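Local coordinates for protein glutamine cyclotransferase (Tannerella forsythia, PDB 6QRO) that probably converts the N-terminal glutamine of peptides and proteins into pyroglutamate, using a bound zinc ion, as mammalian-like type II glutaminyl cyclases do, at residues F29-A34 with T301-G306; K127-A132 with Y286-N291; D164-G169 with T181-S186; G203-M208 with C269-N274. All coordinates share one frame; numbering follows the deposited sequence.

Contact 1 (F29-A34 with T301-G306)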
loop_
_atom_site.group_PDB
_atom_site.type_symbol
_atom_site.label_atom_id
_atom_site.label_comp_id
_atom_site.label_asym_id
_atom_site.label_seq_id
_atom_site.Cartn_x
_atom_site.Cartn_y
_atom_site.Cartn_z
ATOM N N PHE A 29 -10.950 1.130 15.207
ATOM C CA PHE A 29 -10.431 1.712 13.979
ATOM C C PHE A 29 -11.363 2.831 13.532
ATOM O O PHE A 29 -12.569 2.607 13.391
ATOM C CB PHE A 29 -10.294 0.665 12.880
ATOM C CG PHE A 29 -9.786 1.227 11.584
ATOM C CD1 PHE A 29 -8.425 1.323 11.340
ATOM C CD2 PHE A 29 -10.670 1.679 10.621
ATOM C CE1 PHE A 29 -7.959 1.835 10.153
ATOM C CE2 PHE A 29 -10.203 2.195 9.430
ATOM C CZ PHE A 29 -8.855 2.273 9.191
ATOM N N ASN A 30 -10.824 4.032 13.328
ATOM C CA ASN A 30 -11.640 5.140 12.833
ATOM C C ASN A 30 -11.584 5.159 11.305
ATOM O O ASN A 30 -10.654 5.710 10.708
ATOM C CB ASN A 30 -11.164 6.471 13.401
ATOM C CG ASN A 30 -12.180 7.579 13.218
ATOM O OD1 ASN A 30 -13.019 7.545 12.313
ATOM N ND2 ASN A 30 -12.119 8.567 14.095
ATOM N N ALA A 31 -12.610 4.591 10.669
ATOM C CA ALA A 31 -12.710 4.614 9.214
ATOM C C ALA A 31 -12.913 6.029 8.680
ATOM O O ALA A 31 -12.468 6.338 7.569
ATOM C CB ALA A 31 -13.851 3.716 8.760
ATOM N N ASP A 32 -13.602 6.886 9.442
ATOM C CA ASP A 32 -13.775 8.282 9.054
ATOM C C ASP A 32 -12.448 9.042 9.030
ATOM O O ASP A 32 -12.230 9.890 8.155
ATOM C CB ASP A 32 -14.748 8.980 10.013
ATOM C CG ASP A 32 -16.133 8.366 9.990
ATOM O OD1 ASP A 32 -16.404 7.523 9.119
ATOM O OD2 ASP A 32 -16.976 8.774 10.807
ATOM N N SER A 33 -11.552 8.773 9.983
ATOM C CA SER A 33 -10.251 9.443 9.968
ATOM C C SER A 33 -9.384 8.941 8.819
ATOM O O SER A 33 -8.773 9.730 8.097
ATOM C CB SER A 33 -9.531 9.254 11.298
ATOM O OG SER A 33 -8.171 9.622 11.156
ATOM N N ALA A 34 -9.308 7.623 8.646
ATOM C CA ALA A 34 -8.570 7.072 7.515
ATOM C C ALA A 34 -9.104 7.643 6.213
ATOM O O ALA A 34 -8.336 7.878 5.283
ATOM C CB ALA A 34 -8.657 5.543 7.518
ATOM N N THR A 301 -15.549 -0.491 3.557
ATOM C CA THR A 301 -14.365 -1.202 3.085
ATOM C C THR A 301 -13.146 -0.839 3.925
ATOM O O THR A 301 -12.409 -1.720 4.383
ATOM C CB THR A 301 -14.115 -0.894 1.607
ATOM O OG1 THR A 301 -15.294 -1.193 0.853
ATOM C CG2 THR A 301 -12.960 -1.734 1.086
ATOM N N LEU A 302 -12.939 0.458 4.167
ATOM C CA LEU A 302 -11.823 0.891 5.010
ATOM C C LEU A 302 -11.919 0.291 6.402
ATOM O O LEU A 302 -10.905 -0.127 6.982
ATOM C CB LEU A 302 -11.786 2.419 5.115
ATOM C CG LEU A 302 -11.647 3.288 3.860
ATOM C CD1 LEU A 302 -11.638 4.776 4.245
ATOM C CD2 LEU A 302 -10.386 2.916 3.090
ATOM N N LYS A 303 -13.141 0.262 6.949
ATOM C CA LYS A 303 -13.415 -0.250 8.289
ATOM C C LYS A 303 -13.034 -1.715 8.400
ATOM O O LYS A 303 -12.370 -2.122 9.357
ATOM C CB LYS A 303 -14.912 -0.052 8.591
ATOM C CG LYS A 303 -15.421 -0.462 9.973
ATOM C CD LYS A 303 -14.871 0.458 11.046
ATOM C CE LYS A 303 -15.601 0.306 12.386
ATOM N NZ LYS A 303 -15.154 1.390 13.334
ATOM N N ALA A 304 -13.428 -2.522 7.412
ATOM C CA ALA A 304 -13.103 -3.945 7.424
ATOM C C ALA A 304 -11.602 -4.175 7.493
ATOM O O ALA A 304 -11.114 -4.954 8.324
ATOM C CB ALA A 304 -13.682 -4.623 6.190
ATOM N N VAL A 305 -10.853 -3.530 6.601
ATOM C CA VAL A 305 -9.416 -3.751 6.556
ATOM C C VAL A 305 -8.768 -3.234 7.828
ATOM O O VAL A 305 -7.918 -3.907 8.428
ATOM C CB VAL A 305 -8.807 -3.095 5.297
ATOM C CG1 VAL A 305 -7.304 -3.291 5.268
ATOM C CG2 VAL A 305 -9.417 -3.663 4.053
ATOM N N GLY A 306 -9.157 -2.040 8.267
ATOM C CA GLY A 306 -8.509 -1.457 9.431
ATOM C C GLY A 306 -8.775 -2.242 10.708
ATOM O O GLY A 306 -7.858 -2.511 11.498
HETATM O O HOH W 1 -15.138 3.785 11.958
#

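Contact 2 (K127-A132 with Y286-N291). With ZN (zinc ion), chain E.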
loop_
_atom_site.group_PDB
_atom_site.type_symbol
_atom_site.label_atom_id
_atom_site.label_comp_id
_atom_site.label_asym_id
_atom_site.label_seq_id
_atom_site.Cartn_x
_atom_site.Cartn_y
_atom_site.Cartn_z
ATOM N N LYS A 127 -1.885 11.404 -19.056
ATOM C CA LYS A 127 -2.187 12.295 -17.953
ATOM C C LYS A 127 -2.373 11.530 -16.643
ATOM O O LYS A 127 -3.007 10.469 -16.626
ATOM C CB LYS A 127 -3.443 13.097 -18.288
ATOM C CG LYS A 127 -3.247 13.885 -19.576
ATOM C CD LYS A 127 -4.410 14.800 -19.889
ATOM C CE LYS A 127 -4.131 15.552 -21.194
ATOM N NZ LYS A 127 -5.220 16.466 -21.603
ATOM N N PRO A 128 -1.864 12.063 -15.533
ATOM C CA PRO A 128 -1.878 11.319 -14.264
ATOM C C PRO A 128 -3.275 11.112 -13.686
ATOM O O PRO A 128 -4.242 11.796 -14.032
ATOM C CB PRO A 128 -1.039 12.201 -13.332
ATOM C CG PRO A 128 -0.267 13.113 -14.239
ATOM C CD PRO A 128 -1.145 13.344 -15.418
ATOM N N ILE A 129 -3.343 10.158 -12.750
ATOM C CA ILE A 129 -4.551 9.847 -11.989
ATOM C C ILE A 129 -4.388 10.324 -10.545
ATOM O O ILE A 129 -3.267 10.434 -10.030
ATOM C CB ILE A 129 -4.854 8.336 -12.046
ATOM C CG1 ILE A 129 -3.725 7.540 -11.393
ATOM C CG2 ILE A 129 -5.023 7.896 -13.475
ATOM C CD1 ILE A 129 -4.044 6.083 -11.163
ATOM N N ASP A 130 -5.527 10.619 -9.892
ATOM C CA ASP A 130 -5.503 10.964 -8.466
ATOM C C ASP A 130 -5.011 9.808 -7.620
ATOM O O ASP A 130 -4.372 10.029 -6.581
ATOM C CB ASP A 130 -6.896 11.353 -7.953
ATOM C CG ASP A 130 -7.305 12.736 -8.354
ATOM O OD1 ASP A 130 -6.423 13.526 -8.712
ATOM O OD2 ASP A 130 -8.507 13.036 -8.304
ATOM N N GLY A 131 -5.281 8.580 -8.049
ATOM C CA GLY A 131 -4.866 7.423 -7.282
ATOM C C GLY A 131 -5.450 7.409 -5.888
ATOM O O GLY A 131 -4.739 7.112 -4.918
ATOM N N ALA A 132 -6.740 7.737 -5.766
ATOM C CA ALA A 132 -7.396 7.717 -4.465
ATOM C C ALA A 132 -7.408 6.308 -3.890
ATOM O O ALA A 132 -7.038 6.086 -2.736
ATOM C CB ALA A 132 -8.818 8.267 -4.586
ATOM N N TYR A 286 -12.179 1.377 -12.400
ATOM C CA TYR A 286 -11.516 2.676 -12.335
ATOM C C TYR A 286 -9.999 2.577 -12.414
ATOM O O TYR A 286 -9.339 3.619 -12.508
ATOM C CB TYR A 286 -11.910 3.380 -11.022
ATOM C CG TYR A 286 -11.526 2.524 -9.831
ATOM C CD1 TYR A 286 -10.192 2.377 -9.441
ATOM C CD2 TYR A 286 -12.488 1.800 -9.146
ATOM C CE1 TYR A 286 -9.838 1.559 -8.396
ATOM C CE2 TYR A 286 -12.141 0.989 -8.094
ATOM C CZ TYR A 286 -10.811 0.873 -7.723
ATOM O OH TYR A 286 -10.453 0.058 -6.665
ATOM N N TRP A 287 -9.442 1.366 -12.311
ATOM C CA TRP A 287 -8.001 1.174 -12.196
ATOM C C TRP A 287 -7.280 1.781 -13.393
ATOM O O TRP A 287 -7.597 1.466 -14.549
ATOM C CB TRP A 287 -7.665 -0.309 -12.115
ATOM C CG TRP A 287 -6.216 -0.629 -11.867
ATOM C CD1 TRP A 287 -5.503 -0.388 -10.733
ATOM C CD2 TRP A 287 -5.294 -1.231 -12.797
ATOM N NE1 TRP A 287 -4.208 -0.839 -10.876
ATOM C CE2 TRP A 287 -4.050 -1.340 -12.141
ATOM C CE3 TRP A 287 -5.405 -1.695 -14.114
ATOM C CZ2 TRP A 287 -2.926 -1.906 -12.758
ATOM C CZ3 TRP A 287 -4.280 -2.251 -14.721
ATOM C CH2 TRP A 287 -3.062 -2.343 -14.043
ATOM N N HIS A 288 -6.309 2.648 -13.097
ATOM C CA HIS A 288 -5.509 3.374 -14.083
ATOM C C HIS A 288 -6.392 4.145 -15.057
ATOM O O HIS A 288 -6.076 4.301 -16.237
ATOM C CB HIS A 288 -4.545 2.432 -14.785
ATOM C CG HIS A 288 -3.468 1.924 -13.888
ATOM N ND1 HIS A 288 -2.373 1.221 -14.352
ATOM C CD2 HIS A 288 -3.294 2.052 -12.553
ATOM C CE1 HIS A 288 -1.589 0.908 -13.337
ATOM N NE2 HIS A 288 -2.127 1.399 -12.234
ATOM N N THR A 289 -7.522 4.627 -14.556
ATOM C CA THR A 289 -8.362 5.599 -15.227
ATOM C C THR A 289 -8.426 6.853 -14.371
ATOM O O THR A 289 -7.937 6.892 -13.234
ATOM C CB THR A 289 -9.786 5.070 -15.458
ATOM O OG1 THR A 289 -10.490 5.080 -14.215
ATOM C CG2 THR A 289 -9.770 3.663 -16.033
ATOM N N GLN A 290 -9.014 7.897 -14.933
ATOM C CA GLN A 290 -9.273 9.094 -14.150
ATOM C C GLN A 290 -10.569 8.994 -13.340
ATOM O O GLN A 290 -11.018 9.992 -12.768
ATOM C CB GLN A 290 -9.188 10.319 -15.057
ATOM C CG GLN A 290 -7.714 10.504 -15.410
ATOM C CD GLN A 290 -7.356 11.866 -15.937
ATOM O OE1 GLN A 290 -8.190 12.569 -16.492
ATOM N NE2 GLN A 290 -6.090 12.245 -15.774
ATOM N N ASN A 291 -11.187 7.809 -13.334
ATOM C CA ASN A 291 -12.296 7.447 -12.468
ATOM C C ASN A 291 -11.844 6.977 -11.088
ATOM O O ASN A 291 -12.687 6.662 -10.243
ATOM C CB ASN A 291 -13.115 6.342 -13.142
ATOM C CG ASN A 291 -13.761 6.802 -14.426
ATOM O OD1 ASN A 291 -13.990 7.989 -14.617
ATOM N ND2 ASN A 291 -14.013 5.875 -15.329
HETATM ZN ZN ZN E . -1.632 1.220 -9.961
HETATM O O HOH W 2 -2.062 -0.484 -9.990
#

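Contact 3 (D164-G169 with T181-S186). With ZN (zinc ion), chain E.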
loop_
_atom_site.group_PDB
_atom_site.type_symbol
_atom_site.label_atom_id
_atom_site.label_comp_id
_atom_site.label_asym_id
_atom_site.label_seq_id
_atom_site.Cartn_x
_atom_site.Cartn_y
_atom_site.Cartn_z
ATOM N N ASP A 164 7.497 4.476 -2.567
ATOM C CA ASP A 164 7.378 5.398 -3.683
ATOM C C ASP A 164 7.562 4.675 -5.018
ATOM O O ASP A 164 8.057 3.544 -5.081
ATOM C CB ASP A 164 8.417 6.515 -3.550
ATOM C CG ASP A 164 8.004 7.793 -4.250
ATOM O OD1 ASP A 164 7.000 7.780 -5.000
ATOM O OD2 ASP A 164 8.704 8.806 -4.051
ATOM N N ALA A 165 7.135 5.352 -6.087
ATOM C CA ALA A 165 7.469 4.971 -7.464
ATOM C C ALA A 165 7.099 3.518 -7.751
ATOM O O ALA A 165 7.799 2.816 -8.488
ATOM C CB ALA A 165 8.950 5.236 -7.768
ATOM N N GLU A 166 6.000 3.062 -7.145
ATOM C CA GLU A 166 5.472 1.728 -7.393
ATOM C C GLU A 166 4.688 1.654 -8.691
ATOM O O GLU A 166 4.687 0.602 -9.341
ATOM C CB GLU A 166 4.565 1.327 -6.234
ATOM C CG GLU A 166 3.813 0.006 -6.349
ATOM C CD GLU A 166 2.392 0.175 -6.945
ATOM O OE1 GLU A 166 2.041 1.310 -7.329
ATOM O OE2 GLU A 166 1.618 -0.807 -7.001
ATOM N N ASP A 167 4.019 2.749 -9.072
ATOM C CA ASP A 167 2.970 2.749 -10.084
ATOM C C ASP A 167 3.375 3.506 -11.347
ATOM O O ASP A 167 2.519 4.056 -12.047
ATOM C CB ASP A 167 1.686 3.352 -9.513
ATOM C CG ASP A 167 0.474 2.517 -9.830
ATOM O OD1 ASP A 167 0.642 1.415 -10.370
ATOM O OD2 ASP A 167 -0.640 2.926 -9.519
ATOM N N TYR A 168 4.674 3.515 -11.662
ATOM C CA TYR A 168 5.240 4.210 -12.815
ATOM C C TYR A 168 5.667 3.214 -13.882
ATOM O O TYR A 168 6.585 3.474 -14.650
ATOM C CB TYR A 168 6.443 5.049 -12.381
ATOM C CG TYR A 168 6.714 6.370 -13.088
ATOM C CD1 TYR A 168 7.200 6.398 -14.408
ATOM C CD2 TYR A 168 6.626 7.576 -12.403
ATOM C CE1 TYR A 168 7.498 7.596 -15.039
ATOM C CE2 TYR A 168 6.944 8.783 -13.023
ATOM C CZ TYR A 168 7.384 8.790 -14.342
ATOM O OH TYR A 168 7.697 9.991 -14.968
ATOM N N GLY A 169 5.025 2.052 -13.928
ATOM C CA GLY A 169 5.489 1.024 -14.823
ATOM C C GLY A 169 5.117 1.319 -16.246
ATOM O O GLY A 169 4.352 2.243 -16.533
ATOM N N THR A 181 9.756 -2.775 -13.891
ATOM C CA THR A 181 9.575 -1.334 -14.009
ATOM C C THR A 181 8.545 -0.791 -13.023
ATOM O O THR A 181 8.432 0.433 -12.881
ATOM C CB THR A 181 9.222 -0.939 -15.445
ATOM O OG1 THR A 181 7.966 -1.500 -15.834
ATOM C CG2 THR A 181 10.295 -1.436 -16.368
ATOM N N TRP A 182 7.781 -1.677 -12.382
ATOM C CA TRP A 182 6.902 -1.403 -11.262
ATOM C C TRP A 182 7.661 -1.615 -9.957
ATOM O O TRP A 182 8.715 -2.251 -9.922
ATOM C CB TRP A 182 5.675 -2.316 -11.279
ATOM C CG TRP A 182 4.911 -2.297 -12.555
ATOM C CD1 TRP A 182 5.055 -3.143 -13.610
ATOM C CD2 TRP A 182 3.878 -1.375 -12.913
ATOM N NE1 TRP A 182 4.174 -2.806 -14.606
ATOM C CE2 TRP A 182 3.440 -1.722 -14.204
ATOM C CE3 TRP A 182 3.286 -0.281 -12.267
ATOM C CZ2 TRP A 182 2.425 -1.018 -14.867
ATOM C CZ3 TRP A 182 2.284 0.414 -12.916
ATOM C CH2 TRP A 182 1.865 0.048 -14.204
ATOM N N CYS A 183 7.096 -1.083 -8.873
ATOM C CA CYS A 183 7.643 -1.280 -7.533
ATOM C C CYS A 183 9.096 -0.792 -7.454
ATOM O O CYS A 183 9.955 -1.443 -6.860
ATOM C CB CYS A 183 7.552 -2.754 -7.131
ATOM S SG CYS A 183 5.958 -3.613 -7.414
ATOM N N LEU A 184 9.386 0.381 -8.028
ATOM C CA LEU A 184 10.772 0.855 -8.024
ATOM C C LEU A 184 11.247 1.165 -6.610
ATOM O O LEU A 184 12.413 0.927 -6.269
ATOM C CB LEU A 184 10.921 2.090 -8.914
ATOM C CG LEU A 184 10.544 1.902 -10.388
ATOM C CD1 LEU A 184 10.684 3.199 -11.171
ATOM C CD2 LEU A 184 11.358 0.778 -11.020
ATOM N N GLY A 185 10.361 1.711 -5.777
ATOM C CA GLY A 185 10.756 2.050 -4.422
ATOM C C GLY A 185 10.985 0.821 -3.571
ATOM O O GLY A 185 11.990 0.729 -2.866
ATOM N N SER A 186 10.074 -0.155 -3.654
ATOM C CA SER A 186 10.189 -1.359 -2.839
ATOM C C SER A 186 11.401 -2.189 -3.232
ATOM O O SER A 186 12.005 -2.846 -2.378
ATOM C CB SER A 186 8.913 -2.189 -2.953
ATOM O OG SER A 186 8.512 -2.369 -4.304
HETATM ZN ZN ZN E . -1.632 1.220 -9.961
HETATM O O HOH W 3 6.919 2.312 -11.026
HETATM O O HOH W 4 9.410 2.434 -14.353
HETATM O O HOH W 2 -2.062 -0.484 -9.990
#

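Contact 4 (G203-M208 with C269-N274)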
loop_
_atom_site.group_PDB
_atom_site.type_symbol
_atom_site.label_atom_id
_atom_site.label_comp_id
_atom_site.label_asym_id
_atom_site.label_seq_id
_atom_site.Cartn_x
_atom_site.Cartn_y
_atom_site.Cartn_z
ATOM N N GLY A 203 4.994 -9.570 6.978
ATOM C CA GLY A 203 4.621 -8.282 6.434
ATOM C C GLY A 203 3.234 -8.330 5.834
ATOM O O GLY A 203 2.784 -9.357 5.332
ATOM N N ILE A 204 2.542 -7.198 5.926
ATOM C CA ILE A 204 1.191 -7.054 5.393
ATOM C C ILE A 204 1.181 -5.837 4.492
ATOM O O ILE A 204 1.411 -4.715 4.960
ATOM C CB ILE A 204 0.138 -6.915 6.504
ATOM C CG1 ILE A 204 0.161 -8.133 7.427
ATOM C CG2 ILE A 204 -1.244 -6.709 5.915
ATOM C CD1 ILE A 204 -0.847 -8.046 8.561
ATOM N N LEU A 205 0.914 -6.054 3.210
ATOM C CA LEU A 205 0.778 -4.974 2.247
ATOM C C LEU A 205 -0.697 -4.695 1.998
ATOM O O LEU A 205 -1.495 -5.622 1.834
ATOM C CB LEU A 205 1.485 -5.320 0.923
ATOM C CG LEU A 205 1.190 -4.417 -0.281
ATOM C CD1 LEU A 205 1.717 -3.010 -0.046
ATOM C CD2 LEU A 205 1.719 -4.987 -1.602
ATOM N N LEU A 206 -1.043 -3.414 1.978
ATOM C CA LEU A 206 -2.377 -2.922 1.664
ATOM C C LEU A 206 -2.318 -2.198 0.330
ATOM O O LEU A 206 -1.535 -1.257 0.169
ATOM C CB LEU A 206 -2.884 -1.973 2.753
ATOM C CG LEU A 206 -2.883 -2.514 4.176
ATOM C CD1 LEU A 206 -3.423 -1.485 5.182
ATOM C CD2 LEU A 206 -3.782 -3.716 4.148
ATOM N N ASP A 207 -3.135 -2.637 -0.623
ATOM C CA ASP A 207 -3.150 -2.046 -1.959
ATOM C C ASP A 207 -4.577 -2.020 -2.479
ATOM O O ASP A 207 -5.233 -3.058 -2.516
ATOM C CB ASP A 207 -2.246 -2.832 -2.915
ATOM C CG ASP A 207 -2.029 -2.123 -4.241
ATOM O OD1 ASP A 207 -2.515 -0.993 -4.448
ATOM O OD2 ASP A 207 -1.357 -2.716 -5.095
ATOM N N MET A 208 -5.060 -0.841 -2.863
ATOM C CA MET A 208 -6.426 -0.679 -3.371
ATOM C C MET A 208 -7.421 -1.308 -2.393
ATOM O O MET A 208 -8.097 -2.309 -2.666
ATOM C CB MET A 208 -6.566 -1.231 -4.792
ATOM C CG MET A 208 -6.029 -0.229 -5.814
ATOM S SD MET A 208 -5.759 -0.804 -7.489
ATOM C CE MET A 208 -4.430 -1.950 -7.289
ATOM N N CYS A 269 5.445 -12.086 3.157
ATOM C CA CYS A 269 4.611 -10.913 2.956
ATOM C C CYS A 269 3.323 -11.306 2.251
ATOM O O CYS A 269 3.320 -12.148 1.346
ATOM C CB CYS A 269 5.346 -9.836 2.139
ATOM S SG CYS A 269 6.790 -9.112 2.959
ATOM N N LEU A 270 2.233 -10.667 2.665
ATOM C CA LEU A 270 0.923 -10.868 2.078
ATOM C C LEU A 270 0.450 -9.548 1.489
ATOM O O LEU A 270 0.916 -8.470 1.881
ATOM C CB LEU A 270 -0.088 -11.397 3.126
ATOM C CG LEU A 270 -0.451 -10.512 4.322
ATOM C CD1 LEU A 270 -1.799 -9.845 4.050
ATOM C CD2 LEU A 270 -0.463 -11.275 5.664
ATOM N N ASP A 271 -0.426 -9.644 0.495
ATOM C CA ASP A 271 -1.010 -8.477 -0.149
ATOM C C ASP A 271 -2.505 -8.517 0.091
ATOM O O ASP A 271 -3.165 -9.514 -0.216
ATOM C CB ASP A 271 -0.697 -8.438 -1.651
ATOM C CG ASP A 271 -0.984 -7.079 -2.279
ATOM O OD1 ASP A 271 -1.448 -6.154 -1.568
ATOM O OD2 ASP A 271 -0.690 -6.915 -3.483
ATOM N N ILE A 272 -3.028 -7.473 0.705
ATOM C CA ILE A 272 -4.466 -7.270 0.764
ATOM C C ILE A 272 -4.750 -6.341 -0.406
ATOM O O ILE A 272 -4.419 -5.156 -0.364
ATOM C CB ILE A 272 -4.913 -6.690 2.107
ATOM C CG1 ILE A 272 -4.387 -7.564 3.254
ATOM C CG2 ILE A 272 -6.432 -6.629 2.160
ATOM C CD1 ILE A 272 -4.788 -7.092 4.667
ATOM N N ILE A 273 -5.291 -6.893 -1.488
ATOM C CA ILE A 273 -5.435 -6.155 -2.739
ATOM C C ILE A 273 -6.765 -6.534 -3.343
ATOM O O ILE A 273 -7.156 -7.702 -3.305
ATOM C CB ILE A 273 -4.258 -6.428 -3.725
ATOM C CG1 ILE A 273 -4.484 -5.733 -5.073
ATOM C CG2 ILE A 273 -3.973 -7.925 -3.909
ATOM C CD1 ILE A 273 -3.272 -5.749 -5.982
ATOM N N ASN A 274 -7.474 -5.543 -3.881
ATOM C CA ASN A 274 -8.755 -5.835 -4.513
ATOM C C ASN A 274 -8.562 -6.789 -5.680
ATOM O O ASN A 274 -7.668 -6.600 -6.511
ATOM C CB ASN A 274 -9.436 -4.557 -4.995
ATOM C CG ASN A 274 -10.778 -4.836 -5.659
ATOM O OD1 ASN A 274 -11.619 -5.577 -5.117
ATOM N ND2 ASN A 274 -11.005 -4.212 -6.813
#

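Contact 1 (F29-A34 with T301-G306)
With CG anti to its backbone N (chi1 179°), Phe29 lays its ring on the backbone of helix 299-314 at Gly306, while Lys303 bends at its second torsion (chi2 69°) and carries NZ to the carbonyl of the same Phe29. The ring rests on bare main chain. Gly306 CA stands 3.5 Å from the centroid of the Phe29 ring, over one face and displaced toward the rim, a CH-pi contact made possible by the lack of a side chain on Gly306. One turn earlier in the helix, Leu302 O approaches Phe29 CE2 obliquely at 3.4 Å and also receives the helical bond from Gly306 N.

The polar part of the contact centres on the ammonium group. Lys303 NZ donates to Phe29 O over 2.9 Å, with a C=O...N angle of 164°. A water accepts from Lys303 NZ at 2.8 Å and from Ala31 N at 2.9 Å, so the lysine holds the loop directly and the first residue of helix 31-43 through the water. Glu307 forms a salt bridge with the same NZ. Next to this network, Ala31 CB meets Lys303 CB at 3.9 Å, and Leu302 CD1 lies 3.8 Å from Ala31 O and reaches on toward Ala34. Asn30 is the N-cap of the new helix, its OD1 accepting a weak bond of 3.0 Å from Ser33 N, and Ser33 OG bonds to Glu144 on helix 132-151. The N-capped start of helix 31-43 and the loop before it thus pack on helix 299-314, within an alpha/beta-hydrolase type of fold and away from the zinc site.

Contact 2 (K127-A132 with Y286-N291)
Gln290 and Pro128 supply the hydrogen bond across this contact: Gln290 NE2 donates to Pro128 O over a short 2.6 Å, bent at the hydrogen to 136° and tilted from the carbonyl plane. The glutamine chain is extended beyond CG, which lets its amide reach across to the other loop. Within 286-291, Thr289 N donates to Tyr286 O and closes a type II beta turn, and Thr289 OG1 donates to the same oxygen from the same face of its plane. Thr289 OG1 accepts from Asn291 N at 3.0 Å, an ST turn.

Van der Waals contacts come from Ile129. Its CG1 sits between the backbone N and the carbonyl carbon (chi1 63°), leaving CG2 tight against Thr289 O at 3.1 Å, while CD1 approaches His288 CA at 4.2 Å.

Aromatic packing sets the other flank of His288, where Trp287 CE2 lies 3.3 Å above the plane of the His288 ring, over its centre.

Metal coordination is the last kind: His288 NE2 binds the zinc ion at 2.3 Å, from the turn fastened by Thr289. Asp134 and Asp167 complete the protein ligands of this one-histidine, two-aspartate zinc site, at the metal centre of an M28-type fold.

Contact 3 (D164-G169 with T181-S186)
The zinc site of this M28-family fold takes one ligand from this contact, Asp167, and Trp182 lies against that ligand's carboxylate. Asp167 grips the zinc ion with both oxygens, OD2 at 2.0 Å and OD1 at 2.3 Å. Trp182 CZ3 comes within 3.2 Å of Asp167 OD1, the ring crossing the carboxylate obliquely with the two planes 55° apart. The indole is held from two further directions. Gly169 CA sits 3.4 Å from the centroid of the Trp182 six-membered ring, over its face in a CH-pi contact, and Glu166 O meets the edge of the ring in its plane, 3.4 Å from Trp182 CE3.

Beside the indole, the two backbones run in opposite directions, and carbonyls of 164-169 receive amides from the start of helix 184-191. Cys183 N, at the N-cap position, donates to Glu166 O over 3.0 Å in a nearly straight bond (175°). Leu184 N follows to Ala165 O at 2.9 Å from above the carbonyl plane, and a weak bond joins Gly185 N to Asp164 O. Asp111, in the second shell, accepts from the backbone N of both Glu166 and Asp167, consistent with positioning the ligand loop, while Arg113 donates to the carbonyls of Asp167 and Gly169. Water adds further links: one molecule accepts from Tyr168 N and donates to Thr181 O and, at 2.7 Å, to Ala165 O.

Contact 4 (G203-M208 with C269-N274)
Ile272 overlaps two residues of the neighbouring strand at once, its CD1 lying 3.6 Å from Leu206 CD2 and 3.8 Å from Ile204 CG2. Ile272 and Leu206 run side by side, whereas Ile204 slants across the tip of Ile272. On the same face, Leu270 has CG between its backbone N and carbonyl carbon (chi1 64°), which turns its branches toward Ile204; Leu270 CD2 touches Ile204 CG1 at 3.7 Å.

The opposite face is more polar. Asp271 OD1 presses on the flank of Leu205, 3.4 Å from its CD2, and the carboxylates of Asp271 and Asp207 come close, OD2 to OD2 4.5 Å, with that of Asp256 also nearby. Farther along, Ile273 CD1 packs beside Asp207 OD2 and meets Met208 CE at 4.2 Å.

Between the faces, four backbone bonds in parallel register tie the strands: Leu270 N to Gly203 O, Leu205 N to Leu270 O, Ile272 N to Leu205 O at 2.7 Å, and Asp207 N to Ile272 O. Past them, Ile273 CA makes a CA-H...O contact of 3.1 Å with Asp207 O.

In the mixed six-stranded sheet, 269-273 is an outermost strand and 203-207 lies between it and strand 103-109. Helix 257-265 covers the face of Leu205, Cys269 and Asp271, while helix 132-151 packs on Leu206 from the other.

How the contacts relate
Along the chain the contacts are nested: contact 1 closes the outermost loop, contact 2 lies within it, and contacts 3 and 4 follow one another inside contact 2. Contacts 2 and 3, with centres about 16 Å apart, meet at the zinc ion, each giving one ligand, His288 and Asp167. Contact 4 is the parallel strand pair at one edge of the sheet, and Met208 at its end packs on Trp287 of contact 2. Contact 1 touches contact 4 where Val305 of helix 299-314 packs on Leu206, but its centre is about 26 Å from that of contact 3. Loops far apart in sequence thus share one metal beside the strand pair's end, with contact 1 away from it.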